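Local coordinates for protein putative non-ribosomal peptide synthetase (Actinomadura parvosata subsp. kistnae, PDB 6M7L) that is a putative non-ribosomal peptide synthetase whose condensation-type domain probably takes part in the assembly of a peptide natural product, at residues V46-R51 and E387-P392; G54-D59 and A132-L137; G112-R117 and E141-V146. All coordinates share one frame; numbering follows the deposited sequence.

Interaction 1 of 3, residues V46-R51 and E387-P392; sequences VRVALR and ESWALP
Leu50 on strand 45-53 and Trp389 in an irregular loop approach to 8.8 Å between their CA atoms, too far for backbone pairing, so the contact is left to side chains. Trp389 carries it. With CG anti to its own carbonyl carbon (chi1 -71°), the indole extends from the loop toward the strand and brings its six-membered ring up against two aliphatic residues that are next-but-one on the strand. Val48 reaches it through one branch: CG2 stands 3.5 Å from Trp389 CZ3. That methyl is anti to the backbone N of Val48, while CG1 takes the crowded position between N and the carbonyl carbon. Leu50 lies at about a right angle to the tryptophan and places CD2 3.7 Å from Trp389 CE3. Alternation along a strand explains the pairing, since Val48 and Leu50 share one face while Ala49 between them points away. Branched aliphatic residues suit this buried face, and a tryptophan suits the loop because it is wide enough to meet both and still has a polar edge. Its buried NE1 is satisfied by a hydrogen bond to Asp159 OD1 on helix 155-172, a bond that would restrict rotation of the indole. This loop leads from strand 374-380 of the four-stranded sheet to strand 395-399 at the border of the five-stranded sheet, a crossing between two lobes consistent with the two-lobed condensation-domain fold.

Interaction 2 of 3, residues G54-D59 and A132-L137; sequences GRLDRD and AHLFPL
Leu56 and Leu134 supply the apolar part of this contact, reaching toward each other tip to tip, with Leu56 CD2 3.6 Å from Leu134 CD2. Leu134 holds CG anti to its backbone N (chi1 179°), which extends its two methyls from the strand toward the turn in front of helix 58-71. Leucine fits both places, being long enough to bridge backbones that do not touch. Arg58 makes the second kind of contact, packing without a hydrogen bond. Its aliphatic CG comes within 4.2 Å of Leu134 CD2, and the side chain, extended from CG to NE, crosses that of Pro136 at about a right angle and brings NH2 to 3.4 Å from Pro136 CG. An arginine suits this exposed border because its methylenes can cover leucine while its charged end remains near the surface. Polar bonds settle the turn itself: Asp57 is the N-cap of the helix, its OD1 accepting from Ala60 N, and its own backbone N is bonded to Tyr169 OH. Strand 130-136 runs between strands 100-102 and 141-149; Leu134 also packs on Leu100 and Gln142, whereas Phe135 points away from the 54-59 segment and packs on helix 110-119.

Interaction 3 of 3, residues G112-R117 and E141-V146; sequences GLLADR and EQVLLV
Leu114 sets CG anti to its carbonyl carbon (chi1 -70°) and Leu145 sets CG anti to its backbone N (chi1 171°), torsions that bring the two side chains obliquely across each other between helix and strand. Leu114 CD2 does most of the touching: it rests 3.7 Å from Leu145 CB and, more loosely, 4.3 Å from Val143 CG1. Leu145 sends CD2 the other way along the helix, to 3.5 Å from Arg117 CB. Were Leu145 cut back to an alanine, a gap is likely to open beneath the helix, leaving Arg117 CB without its methyl partner and Leu114 CD2 with less of the strand to pack on. Arg117 is suited to a place where base and tip have different tasks. Its CB joins the apolar layer, then the chain bends at chi2 and leads the guanidinium away from the strand, where NH2 forms a salt bridge with Asp116 OD2 (2.6 Å) and NH1 another with Glu101 OE1. Helix and strand segments run nearly parallel, at 18° and 9.6 Å between axes, as in helix-on-sheet packing. Helix 110-119 links the parallel strands 100-102 and 130-136 as a beta-alpha-beta crossover and covers the sheet where Ala49 of strand 45-53 also meets Leu114.

How the interactions relate
All three contacts gather on the five-stranded sheet of the condensation-type domain, with centres about 11 to 13 Å apart. Strands 130-136, 141-149 and 45-53 lie side by side in it, so interactions 2, 3 and 1 each draw on one of three successive strands, joined by backbone hydrogen bonds such as Leu50 N to Leu144 O and His133 N to Leu145 O. Interaction 3 packs a helix on one face of the sheet; interactions 1 and 2 use side chains of the opposite face. Along the chain, interaction 1 encloses the other two, whose segments alternate. The sheet thus brings together segments from the first 150 residues and a loop that follows strand 45-53 by more than 330 residues, arriving from the other lobe.

Interaction 1 of 3, residues V46-R51 and E387-P392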
loop_
_atom_site.group_PDB
_atom_site.type_symbol
_atom_site.label_atom_id
_atom_site.label_comp_id
_atom_site.label_asym_id
_atom_site.label_seq_id
_atom_site.Cartn_x
_atom_site.Cartn_y
_atom_site.Cartn_z
ATOM N N VAL A 46 -19.876 -1.047 -5.440
ATOM C CA VAL A 46 -18.523 -0.511 -5.453
ATOM C C VAL A 46 -18.002 -0.642 -6.876
ATOM O O VAL A 46 -18.391 -1.552 -7.619
ATOM C CB VAL A 46 -17.598 -1.229 -4.448
ATOM C CG1 VAL A 46 -17.983 -0.874 -3.016
ATOM C CG2 VAL A 46 -17.644 -2.727 -4.667
ATOM N N ARG A 47 -17.135 0.281 -7.277
ATOM C CA ARG A 47 -16.655 0.245 -8.650
ATOM C C ARG A 47 -15.320 0.968 -8.756
ATOM O O ARG A 47 -15.028 1.887 -7.987
ATOM C CB ARG A 47 -17.676 0.846 -9.626
ATOM C CG ARG A 47 -17.830 2.356 -9.554
ATOM C CD ARG A 47 -18.654 2.773 -8.323
ATOM N NE ARG A 47 -17.904 3.701 -7.485
ATOM C CZ ARG A 47 -17.957 5.021 -7.609
ATOM N NH1 ARG A 47 -17.212 5.786 -6.822
ATOM N NH2 ARG A 47 -18.752 5.573 -8.521
ATOM N N VAL A 48 -14.515 0.529 -9.719
ATOM C CA VAL A 48 -13.191 1.088 -9.963
ATOM C C VAL A 48 -12.972 1.158 -11.467
ATOM O O VAL A 48 -13.244 0.192 -12.188
ATOM C CB VAL A 48 -12.083 0.255 -9.287
ATOM C CG1 VAL A 48 -12.229 -1.224 -9.636
ATOM C CG2 VAL A 48 -10.709 0.772 -9.680
ATOM N N ALA A 49 -12.502 2.304 -11.944
ATOM C CA ALA A 49 -12.150 2.491 -13.343
ATOM C C ALA A 49 -10.640 2.648 -13.450
ATOM O O ALA A 49 -10.051 3.493 -12.768
ATOM C CB ALA A 49 -12.870 3.702 -13.937
ATOM N N LEU A 50 -10.018 1.830 -14.293
ATOM C CA LEU A 50 -8.569 1.794 -14.440
ATOM C C LEU A 50 -8.195 2.196 -15.858
ATOM O O LEU A 50 -8.644 1.570 -16.822
ATOM C CB LEU A 50 -8.019 0.399 -14.134
ATOM C CG LEU A 50 -8.118 -0.131 -12.704
ATOM C CD1 LEU A 50 -7.515 -1.522 -12.629
ATOM C CD2 LEU A 50 -7.425 0.806 -11.734
ATOM N N ARG A 51 -7.367 3.228 -15.983
ATOM C CA ARG A 51 -6.776 3.559 -17.272
ATOM C C ARG A 51 -5.567 2.661 -17.505
ATOM O O ARG A 51 -4.663 2.594 -16.668
ATOM C CB ARG A 51 -6.375 5.031 -17.327
ATOM C CG ARG A 51 -5.782 5.447 -18.660
ATOM C CD ARG A 51 -5.912 6.943 -18.891
ATOM N NE ARG A 51 -6.763 7.227 -20.042
ATOM C CZ ARG A 51 -7.999 7.709 -19.960
ATOM N NH1 ARG A 51 -8.532 7.979 -18.777
ATOM N NH2 ARG A 51 -8.696 7.928 -21.064
ATOM N N GLU A 387 -2.462 4.507 -5.763
ATOM C CA GLU A 387 -1.115 4.745 -6.268
ATOM C C GLU A 387 -0.367 3.448 -6.537
ATOM O O GLU A 387 0.554 3.437 -7.361
ATOM C CB GLU A 387 -0.322 5.598 -5.274
ATOM C CG GLU A 387 -1.120 6.706 -4.600
ATOM C CD GLU A 387 -1.359 7.908 -5.497
ATOM O OE1 GLU A 387 -1.039 7.841 -6.703
ATOM O OE2 GLU A 387 -1.867 8.929 -4.988
ATOM N N SER A 388 -0.742 2.359 -5.866
ATOM C CA SER A 388 -0.036 1.088 -5.956
ATOM C C SER A 388 -0.841 0.033 -6.711
ATOM O O SER A 388 -0.716 -1.164 -6.440
ATOM C CB SER A 388 0.327 0.588 -4.557
ATOM O OG SER A 388 1.087 -0.605 -4.622
ATOM N N TRP A 389 -1.674 0.462 -7.656
ATOM C CA TRP A 389 -2.385 -0.439 -8.554
ATOM C C TRP A 389 -1.631 -0.487 -9.877
ATOM O O TRP A 389 -1.475 0.544 -10.542
ATOM C CB TRP A 389 -3.825 0.021 -8.777
ATOM C CG TRP A 389 -4.728 -0.156 -7.591
ATOM C CD1 TRP A 389 -4.502 -0.933 -6.493
ATOM C CD2 TRP A 389 -6.005 0.463 -7.388
ATOM N NE1 TRP A 389 -5.560 -0.838 -5.619
ATOM C CE2 TRP A 389 -6.494 0.015 -6.145
ATOM C CE3 TRP A 389 -6.782 1.354 -8.138
ATOM C CZ2 TRP A 389 -7.725 0.425 -5.634
ATOM C CZ3 TRP A 389 -8.001 1.761 -7.629
ATOM C CH2 TRP A 389 -8.461 1.296 -6.389
ATOM N N ALA A 390 -1.165 -1.674 -10.259
ATOM C CA ALA A 390 -0.358 -1.815 -11.469
ATOM C C ALA A 390 -0.619 -3.180 -12.086
ATOM O O ALA A 390 -0.268 -4.204 -11.491
ATOM C CB ALA A 390 1.126 -1.632 -11.158
ATOM N N LEU A 391 -1.224 -3.196 -13.272
ATOM C CA LEU A 391 -1.316 -4.424 -14.051
ATOM C C LEU A 391 0.009 -4.656 -14.766
ATOM O O LEU A 391 0.445 -3.786 -15.529
ATOM C CB LEU A 391 -2.446 -4.354 -15.073
ATOM C CG LEU A 391 -3.897 -4.094 -14.657
ATOM C CD1 LEU A 391 -4.843 -4.625 -15.725
ATOM C CD2 LEU A 391 -4.228 -4.697 -13.309
ATOM N N PRO A 392 0.679 -5.787 -14.544
ATOM C CA PRO A 392 1.970 -6.031 -15.201
ATOM C C PRO A 392 1.890 -5.858 -16.711
ATOM O O PRO A 392 1.030 -6.434 -17.380
ATOM C CB PRO A 392 2.285 -7.478 -14.814
ATOM C CG PRO A 392 1.614 -7.652 -13.496
ATOM C CD PRO A 392 0.343 -6.845 -13.576
#

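Interaction 2 of 3, residues G54-D59 and A132-L137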
loop_
_atom_site.group_PDB
_atom_site.type_symbol
_atom_site.label_atom_id
_atom_site.label_comp_id
_atom_site.label_asym_id
_atom_site.label_seq_id
_atom_site.Cartn_x
_atom_site.Cartn_y
_atom_site.Cartn_z
ATOM N N GLY A 54 -1.052 0.848 -22.973
ATOM C CA GLY A 54 -0.194 -0.217 -23.445
ATOM C C GLY A 54 -0.984 -1.295 -24.152
ATOM O O GLY A 54 -2.210 -1.261 -24.234
ATOM N N ARG A 55 -0.251 -2.277 -24.674
ATOM C CA ARG A 55 -0.870 -3.398 -25.374
ATOM C C ARG A 55 -1.523 -4.333 -24.365
ATOM O O ARG A 55 -0.834 -5.060 -23.641
ATOM C CB ARG A 55 0.161 -4.139 -26.219
ATOM C CG ARG A 55 0.312 -3.584 -27.626
ATOM C CD ARG A 55 0.768 -4.657 -28.605
ATOM N NE ARG A 55 2.199 -4.588 -28.883
ATOM C CZ ARG A 55 2.815 -5.332 -29.796
ATOM N NH1 ARG A 55 2.124 -6.204 -30.518
ATOM N NH2 ARG A 55 4.121 -5.205 -29.988
ATOM N N LEU A 56 -2.851 -4.321 -24.318
ATOM C CA LEU A 56 -3.604 -5.166 -23.401
ATOM C C LEU A 56 -3.922 -6.500 -24.061
ATOM O O LEU A 56 -4.433 -6.540 -25.184
ATOM C CB LEU A 56 -4.897 -4.476 -22.969
ATOM C CG LEU A 56 -5.955 -5.396 -22.354
ATOM C CD1 LEU A 56 -5.610 -5.750 -20.915
ATOM C CD2 LEU A 56 -7.338 -4.770 -22.451
ATOM N N ASP A 57 -3.620 -7.588 -23.356
ATOM C CA ASP A 57 -3.966 -8.934 -23.809
ATOM C C ASP A 57 -5.392 -9.211 -23.347
ATOM O O ASP A 57 -5.630 -9.640 -22.218
ATOM C CB ASP A 57 -2.975 -9.957 -23.263
ATOM C CG ASP A 57 -3.178 -11.340 -23.850
ATOM O OD1 ASP A 57 -4.320 -11.667 -24.233
ATOM O OD2 ASP A 57 -2.191 -12.103 -23.921
ATOM N N ARG A 58 -6.353 -8.952 -24.241
ATOM C CA ARG A 58 -7.762 -9.039 -23.868
ATOM C C ARG A 58 -8.134 -10.438 -23.393
ATOM O O ARG A 58 -8.914 -10.592 -22.446
ATOM C CB ARG A 58 -8.643 -8.627 -25.044
ATOM C CG ARG A 58 -8.472 -7.183 -25.459
ATOM C CD ARG A 58 -9.512 -6.787 -26.486
ATOM N NE ARG A 58 -9.309 -5.419 -26.950
ATOM C CZ ARG A 58 -10.081 -4.814 -27.845
ATOM N NH1 ARG A 58 -11.115 -5.455 -28.374
ATOM N NH2 ARG A 58 -9.819 -3.566 -28.209
ATOM N N ASP A 59 -7.587 -11.470 -24.035
ATOM C CA ASP A 59 -7.905 -12.829 -23.612
ATOM C C ASP A 59 -7.246 -13.173 -22.284
ATOM O O ASP A 59 -7.761 -14.015 -21.540
ATOM C CB ASP A 59 -7.500 -13.830 -24.693
ATOM C CG ASP A 59 -8.400 -13.763 -25.911
ATOM O OD1 ASP A 59 -8.100 -12.977 -26.834
ATOM O OD2 ASP A 59 -9.416 -14.487 -25.937
ATOM N N ALA A 132 -17.424 -6.633 -15.583
ATOM C CA ALA A 132 -16.360 -5.780 -16.087
ATOM C C ALA A 132 -16.750 -5.205 -17.440
ATOM O O ALA A 132 -17.337 -5.900 -18.274
ATOM C CB ALA A 132 -15.040 -6.551 -16.208
ATOM N N HIS A 133 -16.412 -3.935 -17.651
ATOM C CA HIS A 133 -16.714 -3.232 -18.894
ATOM C C HIS A 133 -15.417 -2.649 -19.436
ATOM O O HIS A 133 -14.866 -1.707 -18.855
ATOM C CB HIS A 133 -17.754 -2.137 -18.670
ATOM C CG HIS A 133 -18.918 -2.576 -17.839
ATOM N ND1 HIS A 133 -20.112 -2.991 -18.390
ATOM C CD2 HIS A 133 -19.069 -2.672 -16.497
ATOM C CE1 HIS A 133 -20.949 -3.321 -17.421
ATOM N NE2 HIS A 133 -20.340 -3.136 -16.264
ATOM N N LEU A 134 -14.929 -3.209 -20.539
ATOM C CA LEU A 134 -13.717 -2.725 -21.178
ATOM C C LEU A 134 -14.081 -1.712 -22.254
ATOM O O LEU A 134 -15.004 -1.940 -23.044
ATOM C CB LEU A 134 -12.926 -3.886 -21.782
ATOM C CG LEU A 134 -11.628 -3.527 -22.504
ATOM C CD1 LEU A 134 -10.709 -2.736 -21.587
ATOM C CD2 LEU A 134 -10.941 -4.787 -23.005
ATOM N N PHE A 135 -13.357 -0.592 -22.282
ATOM C CA PHE A 135 -13.620 0.507 -23.209
ATOM C C PHE A 135 -12.368 0.778 -24.031
ATOM O O PHE A 135 -11.499 1.562 -23.619
ATOM C CB PHE A 135 -14.070 1.757 -22.459
ATOM C CG PHE A 135 -15.328 1.562 -21.665
ATOM C CD1 PHE A 135 -16.569 1.673 -22.272
ATOM C CD2 PHE A 135 -15.273 1.263 -20.312
ATOM C CE1 PHE A 135 -17.734 1.490 -21.544
ATOM C CE2 PHE A 135 -16.435 1.080 -19.579
ATOM C CZ PHE A 135 -17.665 1.194 -20.197
ATOM N N PRO A 136 -12.229 0.145 -25.197
ATOM C CA PRO A 136 -11.058 0.395 -26.053
ATOM C C PRO A 136 -11.083 1.810 -26.612
ATOM O O PRO A 136 -12.055 2.226 -27.249
ATOM C CB PRO A 136 -11.200 -0.653 -27.164
ATOM C CG PRO A 136 -12.119 -1.692 -26.602
ATOM C CD PRO A 136 -13.063 -0.953 -25.710
ATOM N N LEU A 137 -10.003 2.551 -26.368
ATOM C CA LEU A 137 -9.818 3.890 -26.913
ATOM C C LEU A 137 -8.877 3.889 -28.110
ATOM O O LEU A 137 -9.203 4.444 -29.163
ATOM C CB LEU A 137 -9.288 4.829 -25.824
ATOM C CG LEU A 137 -10.174 4.933 -24.583
ATOM C CD1 LEU A 137 -9.443 5.643 -23.456
ATOM C CD2 LEU A 137 -11.475 5.648 -24.922
#

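Interaction 3 of 3, residues G112-R117 and E141-V146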
loop_
_atom_site.group_PDB
_atom_site.type_symbol
_atom_site.label_atom_id
_atom_site.label_comp_id
_atom_site.label_asym_id
_atom_site.label_seq_id
_atom_site.Cartn_x
_atom_site.Cartn_y
_atom_site.Cartn_z
ATOM N N GLY A 112 -20.041 9.325 -19.405
ATOM C CA GLY A 112 -21.391 8.785 -19.416
ATOM C C GLY A 112 -21.417 7.270 -19.364
ATOM O O GLY A 112 -22.257 6.678 -18.681
ATOM N N LEU A 113 -20.499 6.623 -20.083
ATOM C CA LEU A 113 -20.463 5.164 -20.095
ATOM C C LEU A 113 -20.131 4.612 -18.715
ATOM O O LEU A 113 -20.773 3.667 -18.242
ATOM C CB LEU A 113 -19.453 4.678 -21.130
ATOM C CG LEU A 113 -19.923 4.828 -22.574
ATOM C CD1 LEU A 113 -18.766 4.649 -23.536
ATOM C CD2 LEU A 113 -21.014 3.815 -22.854
ATOM N N LEU A 114 -19.131 5.194 -18.050
ATOM C CA LEU A 114 -18.743 4.712 -16.729
ATOM C C LEU A 114 -19.885 4.849 -15.733
ATOM O O LEU A 114 -20.146 3.933 -14.945
ATOM C CB LEU A 114 -17.507 5.465 -16.236
ATOM C CG LEU A 114 -16.189 5.170 -16.951
ATOM C CD1 LEU A 114 -15.120 6.158 -16.512
ATOM C CD2 LEU A 114 -15.742 3.741 -16.679
ATOM N N ALA A 115 -20.584 5.987 -15.755
ATOM C CA ALA A 115 -21.704 6.182 -14.840
ATOM C C ALA A 115 -22.833 5.203 -15.130
ATOM O O ALA A 115 -23.392 4.600 -14.206
ATOM C CB ALA A 115 -22.208 7.622 -14.927
ATOM N N ASP A 116 -23.177 5.028 -16.407
ATOM C CA ASP A 116 -24.253 4.112 -16.768
ATOM C C ASP A 116 -23.911 2.678 -16.382
ATOM O O ASP A 116 -24.715 1.985 -15.750
ATOM C CB ASP A 116 -24.545 4.206 -18.265
ATOM C CG ASP A 116 -25.422 3.075 -18.754
ATOM O OD1 ASP A 116 -26.638 3.105 -18.478
ATOM O OD2 ASP A 116 -24.893 2.148 -19.404
ATOM N N ARG A 117 -22.717 2.213 -16.762
ATOM C CA ARG A 117 -22.340 0.834 -16.471
ATOM C C ARG A 117 -22.194 0.592 -14.974
ATOM O O ARG A 117 -22.457 -0.519 -14.501
ATOM C CB ARG A 117 -21.042 0.477 -17.194
ATOM C CG ARG A 117 -21.106 0.589 -18.709
ATOM C CD ARG A 117 -22.169 -0.320 -19.307
ATOM N NE ARG A 117 -21.998 -0.466 -20.750
ATOM C CZ ARG A 117 -22.554 0.332 -21.656
ATOM N NH1 ARG A 117 -22.338 0.122 -22.947
ATOM N NH2 ARG A 117 -23.327 1.340 -21.271
ATOM N N GLU A 141 -4.377 1.988 -25.580
ATOM C CA GLU A 141 -5.006 2.683 -24.461
ATOM C C GLU A 141 -6.447 2.216 -24.331
ATOM O O GLU A 141 -7.217 2.294 -25.294
ATOM C CB GLU A 141 -4.945 4.200 -24.648
ATOM C CG GLU A 141 -5.816 4.978 -23.675
ATOM C CD GLU A 141 -5.120 6.205 -23.119
ATOM O OE1 GLU A 141 -3.875 6.184 -23.015
ATOM O OE2 GLU A 141 -5.813 7.189 -22.783
ATOM N N GLN A 142 -6.799 1.722 -23.148
ATOM C CA GLN A 142 -8.158 1.315 -22.832
ATOM C C GLN A 142 -8.492 1.798 -21.429
ATOM O O GLN A 142 -7.610 2.171 -20.652
ATOM C CB GLN A 142 -8.344 -0.209 -22.908
ATOM C CG GLN A 142 -7.673 -0.897 -24.091
ATOM C CD GLN A 142 -6.207 -1.198 -23.843
ATOM O OE1 GLN A 142 -5.687 -0.950 -22.756
ATOM N NE2 GLN A 142 -5.533 -1.737 -24.853
ATOM N N VAL A 143 -9.781 1.782 -21.103
ATOM C CA VAL A 143 -10.246 2.033 -19.743
ATOM C C VAL A 143 -11.114 0.860 -19.314
ATOM O O VAL A 143 -12.081 0.513 -20.001
ATOM C CB VAL A 143 -11.010 3.363 -19.624
ATOM C CG1 VAL A 143 -11.794 3.406 -18.318
ATOM C CG2 VAL A 143 -10.035 4.524 -19.684
ATOM N N LEU A 144 -10.753 0.248 -18.189
ATOM C CA LEU A 144 -11.456 -0.903 -17.643
ATOM C C LEU A 144 -12.273 -0.469 -16.438
ATOM O O LEU A 144 -11.757 0.212 -15.546
ATOM C CB LEU A 144 -10.476 -2.005 -17.237
ATOM C CG LEU A 144 -11.104 -3.192 -16.505
ATOM C CD1 LEU A 144 -12.057 -3.932 -17.430
ATOM C CD2 LEU A 144 -10.033 -4.127 -15.954
ATOM N N LEU A 145 -13.543 -0.858 -16.418
ATOM C CA LEU A 145 -14.427 -0.609 -15.290
ATOM C C LEU A 145 -14.804 -1.942 -14.664
ATOM O O LEU A 145 -15.204 -2.873 -15.369
ATOM C CB LEU A 145 -15.688 0.144 -15.721
ATOM C CG LEU A 145 -16.791 0.275 -14.665
ATOM C CD1 LEU A 145 -16.347 1.160 -13.507
ATOM C CD2 LEU A 145 -18.068 0.807 -15.289
ATOM N N VAL A 146 -14.659 -2.034 -13.348
ATOM C CA VAL A 146 -15.073 -3.204 -12.585
ATOM C C VAL A 146 -16.142 -2.749 -11.608
ATOM O O VAL A 146 -15.905 -1.844 -10.797
ATOM C CB VAL A 146 -13.895 -3.862 -11.849
ATOM C CG1 VAL A 146 -14.384 -5.047 -11.022
ATOM C CG2 VAL A 146 -12.824 -4.298 -12.842
#